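PDB 6UH2: short chain dehydrogenase, which binds NAD+ and, as a member of the short-chain dehydrogenase/reductase family, probably oxidises or reduces alcohol and carbonyl substrates with this cofactor. Local coordinates for residues B[38-43]-B[239-244]; B[79-84]-B[129-134]; B[135-140]-B[192-197]; B[179-184]-B[250-255]; B[216-221]-B[225-230]. One frame throughout, in Å; residues are numbered along the deposited sequence.

Interaction 1. Residues B[38-43]-B[239-244]; sequences ESYLSV and FLTSSL
Y40 and T241 meet at their hydroxyls: Y40 OH donates to T241 OG1 at 2.6 Å, a short bond between side chains that arrive from opposite directions. OG1 lies at the edge of the Y40 ring, in its plane. The threonine turns this oxygen to the tyrosine by placing it between its backbone N and carbonyl carbon (chi1 59°). T241 CB, at 3.4 Å, and T241 CG2, at 3.6 Å, also crowd Y40 OH. T241 OG1 is also bonded to V237 O, one turn back, so the buried hydroxyl pair is tied into helix 231-240. In the Rossmann-type fold of these enzymes, helices 31-42 and 231-240 pack on the same face of the parallel sheet, and the tyrosine bridges backbones whose nearest CA atoms, those of Y40 and T241, are 10.8 Å apart. F18 meets the Y40 ring edge-to-face, and I95 of strand 93-96 also touches this side chain. By contrast E38, L41 and S42 are partly exposed and take no part in the contact with 239-244; S42 meets M9 of the second subunit. S42 OG turns back on its own helix and bonds S39 O at 2.8 Å.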
# COMPACT_ATOMS: atom_id res chain seq x y z
N GLU B 38 7.34 1.34 -18.83
CA GLU B 38 6.86 0.18 -19.57
C GLU B 38 5.50 -0.29 -19.06
O GLU B 38 4.61 -0.61 -19.85
CB GLU B 38 7.89 -0.94 -19.46
CG GLU B 38 7.82 -1.98 -20.56
CD GLU B 38 8.91 -3.02 -20.43
OE1 GLU B 38 8.65 -4.09 -19.83
OE2 GLU B 38 10.04 -2.76 -20.90
N SER B 39 5.32 -0.33 -17.73
CA SER B 39 4.06 -0.82 -17.16
C SER B 39 2.89 0.11 -17.48
O SER B 39 1.81 -0.36 -17.87
CB SER B 39 4.21 -0.99 -15.65
OG SER B 39 5.15 -2.01 -15.37
N TYR B 40 3.09 1.42 -17.33
CA TYR B 40 2.01 2.34 -17.67
C TYR B 40 1.68 2.30 -19.15
O TYR B 40 0.50 2.34 -19.53
CB TYR B 40 2.39 3.76 -17.26
CG TYR B 40 2.03 4.10 -15.83
CD1 TYR B 40 0.70 4.20 -15.43
CD2 TYR B 40 3.03 4.32 -14.88
CE1 TYR B 40 0.37 4.52 -14.10
CE2 TYR B 40 2.70 4.63 -13.57
CZ TYR B 40 1.39 4.74 -13.19
OH TYR B 40 1.08 5.06 -11.89
N LEU B 41 2.69 2.19 -20.02
CA LEU B 41 2.39 2.07 -21.45
C LEU B 41 1.59 0.80 -21.74
O LEU B 41 0.72 0.80 -22.63
CB LEU B 41 3.68 2.07 -22.26
CG LEU B 41 4.44 3.40 -22.32
CD1 LEU B 41 5.80 3.17 -22.97
CD2 LEU B 41 3.62 4.46 -23.07
N SER B 42 1.83 -0.29 -21.00
CA SER B 42 1.14 -1.53 -21.31
C SER B 42 -0.33 -1.49 -20.90
O SER B 42 -1.12 -2.28 -21.43
CB SER B 42 1.85 -2.71 -20.66
OG SER B 42 1.53 -2.77 -19.28
N VAL B 43 -0.72 -0.59 -19.99
CA VAL B 43 -2.12 -0.43 -19.62
C VAL B 43 -2.70 0.81 -20.30
O VAL B 43 -3.63 1.44 -19.78
CB VAL B 43 -2.30 -0.38 -18.09
CG1 VAL B 43 -1.92 -1.74 -17.49
CG2 VAL B 43 -1.47 0.75 -17.46
N PHE B 239 -1.68 0.80 -7.44
CA PHE B 239 -2.64 0.97 -6.36
C PHE B 239 -2.77 2.44 -5.97
O PHE B 239 -3.88 2.99 -5.90
CB PHE B 239 -2.23 0.13 -5.15
CG PHE B 239 -3.07 0.38 -3.93
CD1 PHE B 239 -4.41 0.06 -3.92
CD2 PHE B 239 -2.50 0.93 -2.78
CE1 PHE B 239 -5.20 0.28 -2.79
CE2 PHE B 239 -3.28 1.15 -1.64
CZ PHE B 239 -4.62 0.82 -1.65
N LEU B 240 -1.64 3.11 -5.72
CA LEU B 240 -1.68 4.47 -5.19
C LEU B 240 -1.97 5.52 -6.26
O LEU B 240 -2.16 6.70 -5.92
CB LEU B 240 -0.35 4.81 -4.50
CG LEU B 240 -0.03 4.01 -3.22
CD1 LEU B 240 1.39 4.29 -2.70
CD2 LEU B 240 -1.05 4.37 -2.14
N THR B 241 -2.00 5.16 -7.54
CA THR B 241 -2.33 6.13 -8.57
C THR B 241 -3.64 5.81 -9.28
O THR B 241 -3.91 6.36 -10.35
CB THR B 241 -1.19 6.26 -9.59
OG1 THR B 241 -0.95 4.98 -10.21
CG2 THR B 241 0.08 6.79 -8.90
N SER B 242 -4.47 4.94 -8.69
CA SER B 242 -5.74 4.53 -9.28
C SER B 242 -6.88 4.73 -8.29
O SER B 242 -6.67 5.02 -7.11
CB SER B 242 -5.68 3.06 -9.70
OG SER B 242 -5.62 2.24 -8.54
N SER B 243 -8.11 4.52 -8.77
CA SER B 243 -9.28 4.65 -7.91
C SER B 243 -9.35 3.59 -6.82
O SER B 243 -10.21 3.69 -5.93
CB SER B 243 -10.55 4.59 -8.77
OG SER B 243 -10.62 3.34 -9.43
N LEU B 244 -8.49 2.57 -6.86
CA LEU B 244 -8.46 1.60 -5.77
C LEU B 244 -8.00 2.22 -4.46
O LEU B 244 -8.20 1.63 -3.40
CB LEU B 244 -7.54 0.43 -6.14
CG LEU B 244 -8.08 -0.72 -7.01
CD1 LEU B 244 -8.79 -0.22 -8.26
CD2 LEU B 244 -6.93 -1.64 -7.39

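Interaction 2. Residues B[79-84]-B[129-134]; sequences EIFLSL and SQYTFR
The ring of F81 lies broadside to the CB of Y131, and this methylene makes the main contact with the ring. Y131 CB stands 3.8 Å from the centroid of the F81 ring and only 6° off its normal, a CH-pi contact centred on the face. The two rings do not stack: their centroids are 5.8 Å apart and their planes inclined at 43°, an oblique pairing. The tyrosine starts toward the phenylalanine but, with CG anti to its carbonyl carbon (chi1 -85°), its ring leads off, and the phenol OH is bonded to R74 NH1. T132 meets the same phenylalanine differently. Its OG1 sits at the ring edge, near the plane, 3.3 Å from F81 CZ, where the positively polarised C-H groups of the rim face an oxygen. The hydroxyl is nevertheless engaged in its own helix, through a bond to L128 O. F81 thus offers its face to a carbon and its edge to an oxygen, between two helices whose CA atoms come within 7.3 Å at F81 and Y131. Helix 74-86 here packs beside helix 111-139, while the inner side of the latter faces the sheet, T132 touching L94 of strand 93-96, and S129 and F133 reach helix 171-191.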
# COMPACT_ATOMS: atom_id res chain seq x y z
N GLU B 79 9.60 26.23 -18.52
CA GLU B 79 9.33 26.22 -19.95
C GLU B 79 8.66 24.92 -20.38
O GLU B 79 7.77 24.92 -21.24
CB GLU B 79 10.62 26.45 -20.72
N ILE B 80 9.05 23.80 -19.78
CA ILE B 80 8.40 22.53 -20.09
C ILE B 80 6.93 22.57 -19.69
O ILE B 80 6.05 22.14 -20.45
CB ILE B 80 9.14 21.36 -19.40
CG1 ILE B 80 10.44 21.07 -20.13
CG2 ILE B 80 8.27 20.10 -19.36
CD1 ILE B 80 11.33 20.13 -19.37
N PHE B 81 6.63 23.11 -18.50
CA PHE B 81 5.23 23.12 -18.07
C PHE B 81 4.39 24.06 -18.91
O PHE B 81 3.20 23.79 -19.13
CB PHE B 81 5.14 23.45 -16.58
CG PHE B 81 5.09 22.22 -15.74
CD1 PHE B 81 6.23 21.45 -15.56
CD2 PHE B 81 3.89 21.77 -15.22
CE1 PHE B 81 6.18 20.29 -14.83
CE2 PHE B 81 3.83 20.60 -14.50
CZ PHE B 81 4.98 19.85 -14.30
N LEU B 82 4.97 25.15 -19.40
CA LEU B 82 4.25 26.00 -20.35
C LEU B 82 3.93 25.23 -21.62
O LEU B 82 2.80 25.29 -22.13
CB LEU B 82 5.08 27.23 -20.67
CG LEU B 82 4.55 28.15 -21.76
CD1 LEU B 82 3.16 28.64 -21.37
CD2 LEU B 82 5.50 29.31 -21.99
N SER B 83 4.91 24.48 -22.14
CA SER B 83 4.69 23.70 -23.35
C SER B 83 3.65 22.60 -23.12
O SER B 83 2.83 22.33 -24.01
CB SER B 83 6.02 23.11 -23.82
OG SER B 83 5.82 22.23 -24.90
N LEU B 84 3.67 21.95 -21.96
CA LEU B 84 2.68 20.91 -21.67
C LEU B 84 1.28 21.49 -21.66
O LEU B 84 0.35 20.88 -22.21
CB LEU B 84 2.98 20.25 -20.32
CG LEU B 84 4.26 19.42 -20.23
CD1 LEU B 84 4.47 18.89 -18.83
CD2 LEU B 84 4.21 18.27 -21.23
N SER B 129 6.48 19.12 -7.89
CA SER B 129 5.21 19.15 -7.16
C SER B 129 4.60 20.54 -7.20
O SER B 129 3.38 20.69 -7.32
CB SER B 129 5.41 18.69 -5.72
OG SER B 129 5.82 17.33 -5.67
N GLN B 130 5.44 21.58 -7.16
CA GLN B 130 4.93 22.94 -7.11
C GLN B 130 4.33 23.36 -8.45
O GLN B 130 3.23 23.94 -8.50
CB GLN B 130 6.04 23.91 -6.69
CG GLN B 130 5.55 25.37 -6.59
CD GLN B 130 6.68 26.36 -6.38
OE1 GLN B 130 7.59 26.47 -7.19
NE2 GLN B 130 6.63 27.09 -5.26
N TYR B 131 5.03 23.10 -9.56
CA TYR B 131 4.47 23.42 -10.86
C TYR B 131 3.22 22.60 -11.14
O TYR B 131 2.25 23.11 -11.72
CB TYR B 131 5.51 23.21 -11.97
CG TYR B 131 6.36 24.45 -12.10
CD1 TYR B 131 5.97 25.50 -12.93
CD2 TYR B 131 7.51 24.59 -11.35
CE1 TYR B 131 6.73 26.66 -13.01
CE2 TYR B 131 8.27 25.74 -11.43
CZ TYR B 131 7.88 26.77 -12.25
OH TYR B 131 8.67 27.90 -12.29
N THR B 132 3.21 21.34 -10.73
CA THR B 132 2.06 20.48 -10.99
C THR B 132 0.86 20.89 -10.14
O THR B 132 -0.26 20.98 -10.64
CB THR B 132 2.46 19.02 -10.72
OG1 THR B 132 3.52 18.66 -11.62
CG2 THR B 132 1.30 18.11 -10.98
N PHE B 133 1.09 21.17 -8.85
CA PHE B 133 0.03 21.67 -7.98
C PHE B 133 -0.60 22.95 -8.52
O PHE B 133 -1.83 23.06 -8.60
CB PHE B 133 0.56 21.91 -6.57
CG PHE B 133 -0.44 22.53 -5.64
CD1 PHE B 133 -1.45 21.76 -5.07
CD2 PHE B 133 -0.40 23.89 -5.35
CE1 PHE B 133 -2.38 22.33 -4.21
CE2 PHE B 133 -1.32 24.46 -4.49
CZ PHE B 133 -2.31 23.67 -3.92
N ARG B 134 0.23 23.93 -8.89
CA ARG B 134 -0.30 25.19 -9.40
C ARG B 134 -1.14 24.98 -10.65
O ARG B 134 -2.21 25.60 -10.81
CB ARG B 134 0.85 26.17 -9.65
CG ARG B 134 1.49 26.71 -8.37
CD ARG B 134 2.67 27.65 -8.65
NE ARG B 134 2.32 28.72 -9.58
CZ ARG B 134 1.88 29.92 -9.21
NH1 ARG B 134 1.73 30.22 -7.93
NH2 ARG B 134 1.58 30.82 -10.14

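Interaction 3. Residues B[135-140]-B[192-197]; sequences LWKEKG and APYGIR
The C-terminal end of helix 111-139 packs against the loop that leads from helix 171-191 into strand 197-203, and it does so with one buried pair and one exposed pair. In the buried pair, W136 turns the edge of its indole to I196: W136 CE3 is 3.7 Å from I196 CD1, which lies near the ring plane, and W136 CZ3 is 3.9 Å from I196 CG2. The isoleucine therefore uses both of its branches along the benzo rim. The indole N-H is occupied on another side, W136 NE1 being bonded to P91 O. Outside, K137 runs as a fully extended chain over the face of Y194. Its CD is 4.2 Å from the ring centroid and 27° off the normal, a CH-pi contact, while K137 CE approaches Y194 OH at 3.4 Å. With CG anti to the backbone N (chi1 177°), the aliphatic part of the lysine passes obliquely over the tyrosine face and carries the ammonium past it at the surface. F133 meets the Y194 ring edge-to-face. Helices 111-139 and 171-191 are the connections of successive beta-alpha-beta units of the Rossmann fold, leading into strands 144-148 and 197-203, and the contact joins the end of one to the loop after the other.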
# COMPACT_ATOMS: atom_id res chain seq x y z
N LEU B 135 -0.69 24.12 -11.56
CA LEU B 135 -1.43 23.89 -12.80
C LEU B 135 -2.74 23.17 -12.54
O LEU B 135 -3.79 23.56 -13.09
CB LEU B 135 -0.56 23.11 -13.79
CG LEU B 135 -1.17 22.70 -15.14
CD1 LEU B 135 -1.49 23.92 -16.02
CD2 LEU B 135 -0.23 21.72 -15.86
N TRP B 136 -2.72 22.13 -11.71
CA TRP B 136 -3.95 21.39 -11.39
C TRP B 136 -4.96 22.28 -10.68
O TRP B 136 -6.16 22.27 -11.01
CB TRP B 136 -3.62 20.18 -10.52
CG TRP B 136 -2.96 19.08 -11.25
CD1 TRP B 136 -2.86 18.93 -12.61
CD2 TRP B 136 -2.30 17.96 -10.67
NE1 TRP B 136 -2.17 17.77 -12.90
CE2 TRP B 136 -1.83 17.16 -11.73
CE3 TRP B 136 -2.08 17.56 -9.35
CZ2 TRP B 136 -1.13 15.96 -11.50
CZ3 TRP B 136 -1.38 16.37 -9.13
CH2 TRP B 136 -0.91 15.59 -10.20
N LYS B 137 -4.50 23.04 -9.69
CA LYS B 137 -5.38 23.95 -8.97
C LYS B 137 -6.05 24.93 -9.92
O LYS B 137 -7.23 25.26 -9.77
CB LYS B 137 -4.58 24.68 -7.89
CG LYS B 137 -5.34 25.73 -7.08
CD LYS B 137 -4.38 26.42 -6.12
CE LYS B 137 -5.03 27.62 -5.45
NZ LYS B 137 -4.02 28.40 -4.68
N GLU B 138 -5.31 25.38 -10.93
CA GLU B 138 -5.85 26.36 -11.87
C GLU B 138 -6.86 25.72 -12.82
O GLU B 138 -7.86 26.35 -13.17
CB GLU B 138 -4.71 27.01 -12.64
CG GLU B 138 -5.13 28.03 -13.65
CD GLU B 138 -4.00 28.40 -14.57
OE1 GLU B 138 -3.00 28.97 -14.09
OE2 GLU B 138 -4.10 28.11 -15.78
N LYS B 139 -6.59 24.49 -13.25
CA LYS B 139 -7.48 23.78 -14.17
C LYS B 139 -8.58 23.00 -13.46
O LYS B 139 -9.45 22.45 -14.14
CB LYS B 139 -6.66 22.81 -15.04
CG LYS B 139 -5.60 23.47 -15.91
CD LYS B 139 -6.22 24.20 -17.10
CE LYS B 139 -5.16 24.88 -17.95
NZ LYS B 139 -5.72 25.41 -19.23
N GLY B 140 -8.57 22.94 -12.13
CA GLY B 140 -9.50 22.11 -11.41
C GLY B 140 -9.31 20.62 -11.62
O GLY B 140 -10.29 19.87 -11.58
N ALA B 192 -5.16 18.54 -0.28
CA ALA B 192 -6.44 17.83 -0.16
C ALA B 192 -7.66 18.69 -0.47
O ALA B 192 -8.58 18.16 -1.12
CB ALA B 192 -6.57 17.22 1.24
N PRO B 193 -7.77 19.96 -0.06
CA PRO B 193 -8.98 20.74 -0.39
C PRO B 193 -9.23 20.87 -1.88
O PRO B 193 -10.37 21.14 -2.28
CB PRO B 193 -8.71 22.11 0.24
CG PRO B 193 -7.72 21.86 1.31
CD PRO B 193 -6.87 20.70 0.85
N TYR B 194 -8.21 20.67 -2.71
CA TYR B 194 -8.32 20.70 -4.16
C TYR B 194 -8.50 19.32 -4.77
O TYR B 194 -8.38 19.17 -5.99
CB TYR B 194 -7.08 21.37 -4.75
CG TYR B 194 -6.83 22.72 -4.13
CD1 TYR B 194 -7.49 23.85 -4.61
CD2 TYR B 194 -5.96 22.87 -3.05
CE1 TYR B 194 -7.28 25.10 -4.04
CE2 TYR B 194 -5.75 24.11 -2.48
CZ TYR B 194 -6.40 25.22 -2.98
OH TYR B 194 -6.19 26.45 -2.42
N GLY B 195 -8.78 18.30 -3.95
CA GLY B 195 -9.01 16.97 -4.46
C GLY B 195 -7.78 16.25 -4.97
O GLY B 195 -7.90 15.29 -5.74
N ILE B 196 -6.59 16.71 -4.59
CA ILE B 196 -5.32 16.15 -5.05
C ILE B 196 -4.80 15.23 -3.96
O ILE B 196 -4.68 15.65 -2.80
CB ILE B 196 -4.31 17.27 -5.38
CG1 ILE B 196 -4.77 18.06 -6.61
CG2 ILE B 196 -2.89 16.73 -5.57
CD1 ILE B 196 -4.07 19.39 -6.77
N ARG B 197 -4.48 13.99 -4.32
CA ARG B 197 -3.88 13.04 -3.38
C ARG B 197 -2.37 12.97 -3.57
O ARG B 197 -1.86 13.12 -4.68
CB ARG B 197 -4.47 11.63 -3.56
CG ARG B 197 -5.98 11.56 -3.34
CD ARG B 197 -6.46 10.13 -3.13
NE ARG B 197 -6.60 9.37 -4.38
CZ ARG B 197 -5.86 8.31 -4.70
NH1 ARG B 197 -4.91 7.87 -3.86
NH2 ARG B 197 -6.09 7.67 -5.84

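Interaction 4. Residues B[179-184]-B[250-255]; sequences GIIHFT and GQNLLI
I181 and N252 join helix 171-191 to the outermost strand of the sheet, within this chain, and the isoleucine can be followed outward along its bonds. From CB the side chain divides: CG2, anti to the backbone N, lies 3.9 Å from N252 ND2 and 4.1 Å from N252 CB, while CG1 is 3.7 Å from N252 ND2 and 3.9 Å from N252 CG. At the tip CD1 comes closest, 3.3 Å from N252 ND2. The asparagine points at the helix with CG anti to its own backbone N (chi1 -176°), and its OD1 is held by S202 OG of the adjacent strand 197-203. One turn on, T184 CG2 touches Q251 O at 4.1 Å, whereas T184 OG1 bonds back to I180 O at 2.8 Å, reaching that oxygen from the opposite face of its plane to T184 N. A water donates to I181 O at 3.0 Å and, weakly, to G250 O, bridging helix and loop. K177, which binds NAD+, lies on the same helix near I181. No direct hydrogen bond crosses between the two segments; apolar carbons rest on a polar amide whose hydrogen bonds are made elsewhere, which implies that packing and a water, more than direct polar pairing, join helix to strand.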
# COMPACT_ATOMS: atom_id res chain seq x y z
N GLY B 179 13.02 13.56 4.31
CA GLY B 179 12.37 14.81 3.94
C GLY B 179 11.27 14.63 2.91
O GLY B 179 10.26 15.33 2.95
N ILE B 180 11.47 13.70 1.96
CA ILE B 180 10.46 13.43 0.94
C ILE B 180 9.26 12.73 1.55
O ILE B 180 8.10 13.01 1.20
CB ILE B 180 11.07 12.60 -0.21
CG1 ILE B 180 11.99 13.47 -1.06
CG2 ILE B 180 9.98 11.95 -1.10
CD1 ILE B 180 13.00 12.66 -1.86
N ILE B 181 9.51 11.77 2.45
CA ILE B 181 8.40 11.12 3.14
C ILE B 181 7.57 12.15 3.90
O ILE B 181 6.33 12.09 3.89
CB ILE B 181 8.95 10.01 4.06
CG1 ILE B 181 9.51 8.86 3.21
CG2 ILE B 181 7.87 9.49 5.00
CD1 ILE B 181 10.34 7.86 4.01
N HIS B 182 8.22 13.11 4.55
CA HIS B 182 7.44 14.07 5.34
C HIS B 182 6.81 15.12 4.44
O HIS B 182 5.71 15.61 4.74
CB HIS B 182 8.31 14.71 6.43
CG HIS B 182 7.52 15.20 7.60
ND1 HIS B 182 6.62 14.40 8.27
CD2 HIS B 182 7.49 16.41 8.22
CE1 HIS B 182 6.06 15.10 9.25
NE2 HIS B 182 6.58 16.31 9.25
N PHE B 183 7.47 15.47 3.33
CA PHE B 183 6.86 16.35 2.33
C PHE B 183 5.58 15.74 1.78
O PHE B 183 4.61 16.46 1.50
CB PHE B 183 7.85 16.61 1.20
CG PHE B 183 7.30 17.45 0.08
CD1 PHE B 183 7.00 18.79 0.30
CD2 PHE B 183 7.08 16.92 -1.17
CE1 PHE B 183 6.47 19.58 -0.72
CE2 PHE B 183 6.57 17.71 -2.21
CZ PHE B 183 6.27 19.04 -1.98
N THR B 184 5.57 14.42 1.60
CA THR B 184 4.37 13.73 1.14
C THR B 184 3.19 13.99 2.07
O THR B 184 2.08 14.28 1.62
CB THR B 184 4.67 12.24 1.05
OG1 THR B 184 5.72 12.02 0.11
CG2 THR B 184 3.43 11.47 0.64
N GLY B 250 -1.39 10.88 1.87
CA GLY B 250 -0.40 11.14 2.90
C GLY B 250 0.38 9.94 3.38
O GLY B 250 1.12 10.06 4.36
N GLN B 251 0.28 8.80 2.71
CA GLN B 251 0.85 7.56 3.21
C GLN B 251 2.19 7.25 2.55
O GLN B 251 2.42 7.61 1.39
CB GLN B 251 -0.13 6.40 2.99
CG GLN B 251 -1.51 6.67 3.61
CD GLN B 251 -1.44 7.10 5.07
OE1 GLN B 251 -0.87 6.40 5.90
NE2 GLN B 251 -2.00 8.27 5.38
N ASN B 252 3.07 6.59 3.30
CA ASN B 252 4.32 6.03 2.80
C ASN B 252 4.17 4.51 2.80
O ASN B 252 3.94 3.91 3.86
CB ASN B 252 5.50 6.45 3.69
CG ASN B 252 6.84 5.96 3.17
OD1 ASN B 252 7.02 5.80 1.96
ND2 ASN B 252 7.79 5.71 4.08
N LEU B 253 4.28 3.88 1.63
CA LEU B 253 4.12 2.44 1.49
C LEU B 253 5.49 1.79 1.30
O LEU B 253 6.15 2.01 0.27
CB LEU B 253 3.18 2.11 0.34
CG LEU B 253 3.08 0.62 -0.05
CD1 LEU B 253 2.59 -0.21 1.15
CD2 LEU B 253 2.14 0.44 -1.25
N LEU B 254 5.93 1.01 2.29
CA LEU B 254 7.21 0.31 2.20
C LEU B 254 7.02 -1.00 1.45
O LEU B 254 6.16 -1.82 1.82
CB LEU B 254 7.78 0.04 3.59
CG LEU B 254 8.43 1.25 4.25
CD1 LEU B 254 8.24 1.21 5.77
CD2 LEU B 254 9.90 1.31 3.89
N ILE B 255 7.81 -1.19 0.40
CA ILE B 255 7.77 -2.39 -0.43
C ILE B 255 9.18 -2.95 -0.37
O ILE B 255 10.04 -2.60 -1.17
CB ILE B 255 7.33 -2.10 -1.86
CG1 ILE B 255 5.96 -1.39 -1.84
CG2 ILE B 255 7.24 -3.41 -2.68
CD1 ILE B 255 5.46 -0.93 -3.20
O HOH W 1 4.45 9.79 3.97

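Interaction 5. Residues B[216-221]-B[225-230]; sequences QNYIYK and GRMGNP
Beside the NAD+ pocket, the loop after helix 212-220 folds back against it; Y218 and I219 carry the contact from the helix, M227 and G225-R226 from the loop. M227 sets its CE over the face of the Y218 ring, 4.2 Å from the centroid and 8° off the normal, while its CG touches Y218 CD1 at 3.8 Å. The bend at chi3 (65°) swings the methyl over the ring; the sulfur, M227 SD, lies obliquely at 4.9 Å from the centroid. This is a Met-aromatic contact, in which a flexible thioether packs on a tyrosine whose hydroxyl is bonded to G205 N. The loop and helix belong to the region after strand 197-203 that, in short-chain dehydrogenases, commonly borders the substrate pocket; the side chain of M227 lies about 6 Å from the bound NAD. I219 covers the next part of the loop. Its CG2 meets G225 O at 3.4 Å, and its CG1 lies 3.8 Å from R226 CA. R226 bonds M227 O through NH1 and forms a salt bridge with D232.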
# COMPACT_ATOMS: atom_id res chain seq x y z
N GLN B 216 24.27 -11.30 -0.27
CA GLN B 216 24.09 -12.26 0.82
C GLN B 216 23.77 -11.55 2.13
O GLN B 216 22.83 -11.93 2.84
CB GLN B 216 25.33 -13.14 0.95
N ASN B 217 24.54 -10.51 2.47
CA ASN B 217 24.28 -9.75 3.69
C ASN B 217 22.92 -9.09 3.65
O ASN B 217 22.23 -9.00 4.68
CB ASN B 217 25.36 -8.68 3.90
CG ASN B 217 26.71 -9.27 4.27
OD1 ASN B 217 26.79 -10.38 4.79
ND2 ASN B 217 27.77 -8.52 4.01
N TYR B 218 22.51 -8.59 2.49
CA TYR B 218 21.22 -7.91 2.40
C TYR B 218 20.08 -8.90 2.57
O TYR B 218 19.14 -8.66 3.34
CB TYR B 218 21.11 -7.17 1.07
CG TYR B 218 19.88 -6.30 1.04
CD1 TYR B 218 18.62 -6.85 0.79
CD2 TYR B 218 19.96 -4.94 1.31
CE1 TYR B 218 17.48 -6.06 0.79
CE2 TYR B 218 18.82 -4.14 1.31
CZ TYR B 218 17.58 -4.71 1.05
OH TYR B 218 16.44 -3.94 1.05
N ILE B 219 20.14 -10.03 1.86
CA ILE B 219 19.09 -11.05 1.94
C ILE B 219 18.95 -11.58 3.37
O ILE B 219 17.85 -11.95 3.79
CB ILE B 219 19.39 -12.17 0.93
CG1 ILE B 219 19.16 -11.66 -0.49
CG2 ILE B 219 18.57 -13.41 1.21
CD1 ILE B 219 19.39 -12.70 -1.57
N TYR B 220 20.04 -11.60 4.14
CA TYR B 220 19.95 -12.06 5.52
C TYR B 220 19.08 -11.15 6.37
O TYR B 220 18.43 -11.61 7.31
CB TYR B 220 21.36 -12.18 6.12
CG TYR B 220 21.35 -12.62 7.57
CD1 TYR B 220 21.27 -13.97 7.90
CD2 TYR B 220 21.41 -11.69 8.60
CE1 TYR B 220 21.26 -14.37 9.23
CE2 TYR B 220 21.40 -12.08 9.92
CZ TYR B 220 21.33 -13.43 10.23
OH TYR B 220 21.31 -13.82 11.55
N LYS B 221 19.05 -9.85 6.07
CA LYS B 221 18.20 -8.90 6.77
C LYS B 221 16.78 -8.83 6.21
O LYS B 221 15.98 -8.04 6.72
CB LYS B 221 18.82 -7.49 6.73
CG LYS B 221 20.24 -7.42 7.29
CD LYS B 221 20.97 -6.19 6.76
CE LYS B 221 20.72 -4.96 7.62
NZ LYS B 221 21.51 -5.02 8.89
N GLY B 225 13.55 -12.96 2.01
CA GLY B 225 14.67 -13.77 1.57
C GLY B 225 15.19 -13.47 0.18
O GLY B 225 15.78 -14.36 -0.45
N ARG B 226 15.03 -12.24 -0.31
CA ARG B 226 15.52 -11.88 -1.63
C ARG B 226 15.53 -10.36 -1.73
O ARG B 226 14.79 -9.67 -1.02
CB ARG B 226 14.65 -12.49 -2.75
CG ARG B 226 13.20 -11.96 -2.82
CD ARG B 226 12.53 -12.46 -4.10
NE ARG B 226 11.13 -12.07 -4.30
CZ ARG B 226 10.72 -10.92 -4.82
NH1 ARG B 226 11.60 -9.97 -5.16
NH2 ARG B 226 9.42 -10.69 -4.99
N MET B 227 16.38 -9.84 -2.62
CA MET B 227 16.32 -8.42 -2.92
C MET B 227 15.09 -8.13 -3.78
O MET B 227 14.45 -9.03 -4.33
CB MET B 227 17.59 -7.94 -3.63
CG MET B 227 18.89 -8.07 -2.81
SD MET B 227 20.16 -6.93 -3.42
CE MET B 227 19.43 -5.32 -3.07
N GLY B 228 14.77 -6.84 -3.91
CA GLY B 228 13.65 -6.47 -4.74
C GLY B 228 14.01 -6.41 -6.22
O GLY B 228 15.17 -6.35 -6.61
N ASN B 229 12.97 -6.47 -7.04
CA ASN B 229 13.07 -6.17 -8.46
C ASN B 229 12.12 -5.03 -8.77
O ASN B 229 11.13 -4.83 -8.06
CB ASN B 229 12.73 -7.38 -9.33
CG ASN B 229 13.60 -8.58 -9.04
OD1 ASN B 229 13.12 -9.59 -8.52
ND2 ASN B 229 14.89 -8.47 -9.36
N PRO B 230 12.40 -4.25 -9.83
CA PRO B 230 11.47 -3.16 -10.18
C PRO B 230 10.03 -3.62 -10.32
O PRO B 230 9.12 -2.90 -9.87
CB PRO B 230 12.05 -2.65 -11.51
CG PRO B 230 13.52 -2.95 -11.41
CD PRO B 230 13.57 -4.30 -10.72

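Overall arrangement
Interactions 1 and 2 are buried, the first closed by a hydroxyl pair and the second by an aromatic ring on a methylene; 3, 4 and 5 are partly buried, although 4 lies nearest the centre of the chain. Interactions 2 and 3 share helix 111-139 and touch through F133, and through F81 on L135; interaction 3 is half exposed and ends in a lysine chain over a tyrosine face. Interaction 4, with a water between helix and loop, meets interaction 1 where L240 packs on L253. Interaction 5, closest to the cofactor, rests on a Met-aromatic contact and an isoleucine on loop backbone. All but interaction 2 come within reach of the second subunit.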